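Local coordinates for protein enoyl-CoA hydratase subunit II (Geobacillus kaustophilus, PDB 2EJ5) that probably catalyses the hydration of enoyl-CoA thioesters, perhaps in phenylacetic acid catabolism, at residues 3-8 with 29-34. Sequence-based numbering, arbitrary orientation.
Sequences ETIRYE and EQMNAE
The carboxylate of E34, in the second turn of helix 29-44, grips the residues leading into strand 5-10. Its OE2 takes the backbone N-H of E3 at 2.9 Å in a nearly straight bond (171°), from the syn side but 26° out of the carboxylate plane. OE1 accepts the N-H of T4 through its syn lone pair (2.8 Å) and the T4 hydroxyl OG1 at 2.5 Å, a length so short that its exact value is doubtful; a weak bond from I5 N (3.4 Å) adds to these. With T4 chi1 at 64°, OG1 sits between its own backbone N and carbonyl carbon, turned to the helix and 3.3 Å from M31 CB. Beside the polar cluster, I5 CG2 touches M31 CG, their side chains crossing at about a right angle; I5 also packs on L16 and V35. An alanine in place of E34 would probably leave the amides of E3 and T4 and the T4 hydroxyl without this acceptor, freeing the segment to shift. These bonds pin the outermost strand of the crotonase-like sheet, within this chain, to helix 29-44; they probably offset the carboxylate's charge, which the E3 carboxylate (OE2 4.9 Å from E34 OE2) would tend to oppose.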
# COMPACT_ATOMS: atom_id res chain seq x y z
N GLU A 3 -28.09 -11.78 -23.03
CA GLU A 3 -27.53 -12.37 -24.26
C GLU A 3 -26.02 -12.52 -24.30
O GLU A 3 -25.51 -13.38 -25.03
CB GLU A 3 -27.97 -11.56 -25.47
CG GLU A 3 -29.38 -11.08 -25.35
CD GLU A 3 -29.83 -10.30 -26.55
OE1 GLU A 3 -31.06 -10.29 -26.77
OE2 GLU A 3 -28.97 -9.70 -27.25
N THR A 4 -25.30 -11.67 -23.57
CA THR A 4 -23.84 -11.73 -23.58
C THR A 4 -23.28 -12.30 -22.28
O THR A 4 -22.10 -12.60 -22.19
CB THR A 4 -23.20 -10.35 -23.82
OG1 THR A 4 -23.53 -9.50 -22.71
CG2 THR A 4 -23.71 -9.73 -25.13
N ILE A 5 -24.14 -12.41 -21.27
CA ILE A 5 -23.79 -13.06 -20.02
C ILE A 5 -24.88 -14.04 -19.62
O ILE A 5 -26.01 -14.02 -20.17
CB ILE A 5 -23.59 -12.02 -18.86
CG1 ILE A 5 -24.95 -11.50 -18.38
CG2 ILE A 5 -22.63 -10.87 -19.30
CD1 ILE A 5 -24.90 -10.78 -17.07
N ARG A 6 -24.54 -14.86 -18.64
CA ARG A 6 -25.44 -15.80 -17.99
C ARG A 6 -25.47 -15.39 -16.53
O ARG A 6 -24.42 -15.11 -15.91
CB ARG A 6 -24.94 -17.24 -18.19
CG ARG A 6 -25.95 -18.35 -17.96
CD ARG A 6 -25.46 -19.67 -18.65
NE ARG A 6 -24.28 -20.24 -18.00
CZ ARG A 6 -23.24 -20.78 -18.63
NH1 ARG A 6 -23.19 -20.83 -19.96
NH2 ARG A 6 -22.22 -21.26 -17.92
N TYR A 7 -26.69 -15.28 -15.99
CA TYR A 7 -26.90 -14.96 -14.61
C TYR A 7 -27.79 -16.04 -14.04
O TYR A 7 -28.91 -16.23 -14.50
CB TYR A 7 -27.55 -13.58 -14.47
CG TYR A 7 -27.80 -13.14 -13.05
CD1 TYR A 7 -26.77 -12.62 -12.25
CD2 TYR A 7 -29.07 -13.25 -12.50
CE1 TYR A 7 -27.02 -12.22 -10.94
CE2 TYR A 7 -29.31 -12.87 -11.19
CZ TYR A 7 -28.29 -12.35 -10.41
OH TYR A 7 -28.57 -11.95 -9.12
N GLU A 8 -27.27 -16.76 -13.05
CA GLU A 8 -27.96 -17.90 -12.47
C GLU A 8 -27.66 -17.91 -10.97
O GLU A 8 -26.50 -17.90 -10.57
CB GLU A 8 -27.43 -19.17 -13.13
CG GLU A 8 -28.31 -20.40 -12.96
CD GLU A 8 -27.77 -21.61 -13.72
OE1 GLU A 8 -27.12 -21.44 -14.80
OE2 GLU A 8 -27.99 -22.74 -13.23
N GLU A 29 -20.86 -3.03 -25.76
CA GLU A 29 -21.87 -2.16 -25.15
C GLU A 29 -22.95 -2.90 -24.34
O GLU A 29 -23.26 -2.50 -23.20
CB GLU A 29 -22.49 -1.25 -26.22
CG GLU A 29 -23.57 -0.31 -25.74
CD GLU A 29 -24.11 0.58 -26.86
OE1 GLU A 29 -24.16 0.12 -28.04
OE2 GLU A 29 -24.49 1.73 -26.54
N GLN A 30 -23.51 -3.97 -24.89
CA GLN A 30 -24.55 -4.69 -24.14
C GLN A 30 -24.01 -5.64 -23.04
O GLN A 30 -24.71 -5.83 -22.06
CB GLN A 30 -25.60 -5.38 -25.04
CG GLN A 30 -25.25 -6.73 -25.61
CD GLN A 30 -26.43 -7.35 -26.37
OE1 GLN A 30 -27.42 -7.82 -25.78
NE2 GLN A 30 -26.32 -7.34 -27.70
N MET A 31 -22.81 -6.19 -23.20
CA MET A 31 -22.16 -6.93 -22.10
C MET A 31 -21.94 -5.98 -20.94
O MET A 31 -22.25 -6.33 -19.82
CB MET A 31 -20.83 -7.59 -22.49
CG MET A 31 -20.24 -8.49 -21.33
SD MET A 31 -18.61 -9.22 -21.53
CE MET A 31 -18.50 -9.82 -19.90
N ASN A 32 -21.42 -4.79 -21.22
CA ASN A 32 -21.28 -3.77 -20.19
C ASN A 32 -22.59 -3.48 -19.51
O ASN A 32 -22.66 -3.42 -18.30
CB ASN A 32 -20.68 -2.47 -20.77
CG ASN A 32 -19.21 -2.57 -20.98
OD1 ASN A 32 -18.46 -2.93 -20.07
ND2 ASN A 32 -18.77 -2.27 -22.20
N ALA A 33 -23.64 -3.28 -20.31
CA ALA A 33 -24.93 -2.97 -19.77
C ALA A 33 -25.55 -4.12 -18.98
O ALA A 33 -26.24 -3.88 -17.99
CB ALA A 33 -25.88 -2.55 -20.91
N GLU A 34 -25.35 -5.35 -19.44
CA GLU A 34 -25.96 -6.52 -18.77
C GLU A 34 -25.26 -6.79 -17.44
O GLU A 34 -25.90 -7.06 -16.45
CB GLU A 34 -25.94 -7.75 -19.68
CG GLU A 34 -26.81 -7.56 -20.95
CD GLU A 34 -26.85 -8.78 -21.85
OE1 GLU A 34 -25.87 -9.56 -21.85
OE2 GLU A 34 -27.88 -8.94 -22.57